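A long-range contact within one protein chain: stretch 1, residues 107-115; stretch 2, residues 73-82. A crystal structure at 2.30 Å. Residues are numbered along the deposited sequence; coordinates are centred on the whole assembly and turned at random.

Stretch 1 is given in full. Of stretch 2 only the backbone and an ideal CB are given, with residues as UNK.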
# COMPACT_ATOMS: atom_id res chain seq x y z
N LEU A 107 20.75 -4.68 45.95
CA LEU A 107 20.53 -4.93 44.53
C LEU A 107 21.23 -6.22 44.09
O LEU A 107 20.63 -7.06 43.41
CB LEU A 107 21.03 -3.74 43.70
CG LEU A 107 20.91 -3.87 42.18
CD1 LEU A 107 19.46 -4.06 41.76
CD2 LEU A 107 21.51 -2.65 41.49
N ALA A 108 22.49 -6.40 44.50
CA ALA A 108 23.24 -7.58 44.09
C ALA A 108 22.60 -8.85 44.65
O ALA A 108 22.43 -9.84 43.93
CB ALA A 108 24.69 -7.46 44.55
N LEU A 109 22.24 -8.84 45.94
CA LEU A 109 21.54 -9.98 46.52
C LEU A 109 20.25 -10.28 45.78
O LEU A 109 19.92 -11.44 45.52
CB LEU A 109 21.26 -9.73 48.00
CG LEU A 109 22.42 -9.90 48.98
CD1 LEU A 109 22.13 -9.20 50.30
CD2 LEU A 109 22.71 -11.38 49.20
N MET A 110 19.50 -9.23 45.41
CA MET A 110 18.19 -9.42 44.80
C MET A 110 18.31 -9.95 43.38
O MET A 110 17.57 -10.86 42.99
CB MET A 110 17.42 -8.11 44.82
CG MET A 110 16.95 -7.69 46.20
SD MET A 110 16.10 -6.11 46.16
CE MET A 110 15.73 -5.87 47.89
N ARG A 111 19.22 -9.39 42.57
CA ARG A 111 19.36 -9.86 41.20
C ARG A 111 19.86 -11.30 41.14
O ARG A 111 19.61 -11.98 40.15
CB ARG A 111 20.30 -8.95 40.41
CG ARG A 111 19.77 -7.54 40.19
CD ARG A 111 20.56 -6.81 39.11
NE ARG A 111 20.02 -7.07 37.77
CZ ARG A 111 19.25 -6.23 37.08
NH1 ARG A 111 18.92 -5.04 37.59
NH2 ARG A 111 18.82 -6.56 35.87
N ALA A 112 20.55 -11.76 42.18
CA ALA A 112 20.98 -13.14 42.29
C ALA A 112 19.87 -14.08 42.76
O ALA A 112 20.13 -15.27 42.97
CB ALA A 112 22.17 -13.25 43.24
N GLY A 113 18.65 -13.57 42.94
CA GLY A 113 17.56 -14.41 43.39
C GLY A 113 17.65 -14.88 44.82
O GLY A 113 16.99 -15.86 45.19
N GLU A 114 18.45 -14.21 45.66
CA GLU A 114 18.57 -14.57 47.07
C GLU A 114 17.43 -13.92 47.85
O GLU A 114 17.60 -12.94 48.58
CB GLU A 114 19.93 -14.15 47.61
CG GLU A 114 21.12 -14.77 46.89
CD GLU A 114 21.35 -16.22 47.26
OE1 GLU A 114 20.65 -16.73 48.16
OE2 GLU A 114 22.25 -16.85 46.66
N GLN A 115 16.24 -14.49 47.69
CA GLN A 115 15.04 -13.86 48.23
C GLN A 115 15.06 -13.82 49.75
O GLN A 115 14.72 -12.79 50.35
CB GLN A 115 13.79 -14.59 47.73
CG GLN A 115 12.49 -13.85 48.00
CD GLN A 115 11.67 -14.48 49.11
OE1 GLN A 115 11.75 -15.68 49.35
NE2 GLN A 115 10.87 -13.66 49.79
N UNK A 73 32.18 -18.14 48.29
CA UNK A 73 32.23 -17.91 46.85
C UNK A 73 31.14 -16.94 46.41
O UNK A 73 31.38 -16.06 45.58
CB UNK A 73 32.09 -19.23 46.09
N UNK A 74 29.94 -17.08 46.97
CA UNK A 74 28.83 -16.20 46.59
C UNK A 74 29.07 -14.77 47.05
O UNK A 74 28.92 -13.82 46.28
CB UNK A 74 27.51 -16.72 47.17
N UNK A 75 29.44 -14.60 48.33
CA UNK A 75 29.61 -13.25 48.88
C UNK A 75 30.65 -12.48 48.07
O UNK A 75 30.40 -11.35 47.63
CB UNK A 75 30.02 -13.31 50.35
N UNK A 76 31.83 -13.08 47.87
CA UNK A 76 32.88 -12.39 47.14
C UNK A 76 32.48 -12.09 45.70
O UNK A 76 32.99 -11.14 45.10
CB UNK A 76 34.16 -13.22 47.16
N UNK A 77 31.57 -12.89 45.14
CA UNK A 77 31.03 -12.57 43.82
C UNK A 77 30.11 -11.36 43.90
O UNK A 77 30.19 -10.45 43.06
CB UNK A 77 30.28 -13.77 43.24
N UNK A 78 29.22 -11.32 44.90
CA UNK A 78 28.35 -10.17 45.08
C UNK A 78 29.16 -8.92 45.43
O UNK A 78 28.87 -7.83 44.92
CB UNK A 78 27.31 -10.46 46.17
N UNK A 79 30.16 -9.07 46.30
CA UNK A 79 31.00 -7.93 46.66
C UNK A 79 31.74 -7.38 45.45
O UNK A 79 31.95 -6.17 45.34
CB UNK A 79 32.00 -8.33 47.75
N UNK A 80 32.14 -8.25 44.52
CA UNK A 80 32.90 -7.81 43.36
C UNK A 80 32.05 -6.96 42.43
O UNK A 80 32.46 -5.88 42.00
CB UNK A 80 33.46 -9.02 42.60
N UNK A 81 30.84 -7.44 42.09
CA UNK A 81 29.99 -6.68 41.18
C UNK A 81 29.45 -5.41 41.82
O UNK A 81 29.02 -4.51 41.10
CB UNK A 81 28.83 -7.55 40.70
N UNK A 82 29.48 -5.31 43.15
CA UNK A 82 29.18 -4.04 43.81
C UNK A 82 30.35 -3.08 43.67
O UNK A 82 30.20 -1.96 43.17
CB UNK A 82 28.85 -4.26 45.29

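The backbone of 73-82 is helical throughout, and its axis passes that of helix 107-111 at 9.6 Å, with 122° between their N-to-C directions. Stretch 1 offers little that is polar here: the methyls of Ala108 and Ala112, the end of Leu109, and, past the end of its helix, the carboxylate of Glu114.

Position 73 has nothing of stretch 1 within reach of its CB, so any residue content in a helix would do, polar ones included. It is Asp73, which makes no contact here.

Position 74 points toward stretch 1, and its ideal CB lies 5.3 Å from OE2 of Glu114. A hydroxyl, an amide or a basic group could answer that carboxylate; a small aliphatic group could simply pack beside it. The residue is Thr74, and it takes the second course: its CG2 lies 4.2 Å from OE2 of Glu114, while OG1 is hydrogen-bonded elsewhere in the structure.

Position 75 points away and 76 is out of reach, so stretch 1 sets no preference at either. They are Val75 and Arg76, neither touching it.

Position 77 points sideways. A short side chain would find nothing, but a long, flexible one could turn back toward the methyl of Ala112; Lys, Arg, Gln or Met would all be plausible. Arg77 does this, extended through chi1 and chi2 (both t) before chi3 turns to p. Its NH2 comes 3.9 Å from CB of Ala112, which lies at the edge of the guanidinium, near its plane.

Position 78 is the centre of the contact. The CA of position 78 is 5.8 Å from the CA of Ala108. Its CB points toward stretch 1, and the ideal CB sits 4.3 Å from CB of Ala108. The alanine leaves room for a larger partner, and the surrounding methyls ask for an aliphatic one: Leu, Ile or Met. Leu78, with chi1 m and chi2 t, spreads its two methyls. CD1 meets CD2 of Leu109 at 3.5 Å, whereas CD2 lies 4.1 Å from CB of Ala108 and also 4.1 Å from CB of Ala112. That same CD2 is 3.6 Å from O of Ala108, whose carbonyl is already engaged by the backbone N of Ala112.

Position 79 points away and 80 is out of reach; both are free of demands from stretch 1. They are Thr79 and Glu80.

Position 81 points toward stretch 1, yet no atom there lies within 5.5 Å of the ideal CB. The gap calls for length: Gln, Glu, Lys, Arg or Met. Gln81, chi1 p and chi2 t, crosses it and brings NE2 to 3.5 Å from CB of Ala108, a packing contact without a hydrogen bond across the stretches.

Position 82 points sideways, its ideal CB 5.3 Å from CB of Ala108. Val, Ile or Leu could cover the flank of that methyl. Val82 suffices, with CG2 3.8 Å from CB of Ala108. Here the small Ala108 is met by Leu78, Gln81 and Val82 together, while Leu109 meets Leu78 with the end of its side chain.

Stretch 2, residues 73-82: DTVRRLTEQV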
# COMPACT_ATOMS: atom_id res chain seq x y z
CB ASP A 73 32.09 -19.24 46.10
CG ASP A 73 32.58 -19.15 44.67
OD1 ASP A 73 33.45 -18.30 44.38
OD2 ASP A 73 32.10 -19.95 43.83
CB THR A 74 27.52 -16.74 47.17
OG1 THR A 74 27.33 -18.10 46.77
CG2 THR A 74 26.34 -15.91 46.69
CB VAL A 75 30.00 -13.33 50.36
CG1 VAL A 75 30.25 -11.94 50.92
CG2 VAL A 75 28.91 -14.03 51.17
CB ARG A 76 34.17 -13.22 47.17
CG ARG A 76 34.77 -13.37 48.55
CD ARG A 76 35.99 -14.27 48.54
NE ARG A 76 37.07 -13.75 47.69
CZ ARG A 76 38.22 -14.38 47.46
NH1 ARG A 76 38.46 -15.56 48.00
NH2 ARG A 76 39.13 -13.82 46.68
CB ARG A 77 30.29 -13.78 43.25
CG ARG A 77 29.73 -13.56 41.85
CD ARG A 77 28.97 -14.78 41.35
NE ARG A 77 27.85 -15.12 42.22
CZ ARG A 77 26.67 -14.50 42.21
NH1 ARG A 77 26.45 -13.48 41.38
NH2 ARG A 77 25.71 -14.88 43.04
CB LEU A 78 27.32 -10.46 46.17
CG LEU A 78 26.39 -11.66 45.93
CD1 LEU A 78 25.55 -11.91 47.17
CD2 LEU A 78 25.51 -11.43 44.72
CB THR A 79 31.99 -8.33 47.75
OG1 THR A 79 31.28 -8.78 48.91
CG2 THR A 79 32.89 -7.16 48.13
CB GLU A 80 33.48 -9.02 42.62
CG GLU A 80 34.04 -8.71 41.24
CD GLU A 80 35.12 -7.65 41.26
OE1 GLU A 80 35.68 -7.39 42.35
OE2 GLU A 80 35.42 -7.08 40.19
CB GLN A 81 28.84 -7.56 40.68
CG GLN A 81 27.94 -8.13 41.75
CD GLN A 81 27.00 -9.19 41.21
OE1 GLN A 81 27.36 -9.95 40.30
NE2 GLN A 81 25.80 -9.26 41.76
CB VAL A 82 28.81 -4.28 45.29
CG1 VAL A 82 28.82 -2.95 46.07
CG2 VAL A 82 27.45 -4.95 45.40
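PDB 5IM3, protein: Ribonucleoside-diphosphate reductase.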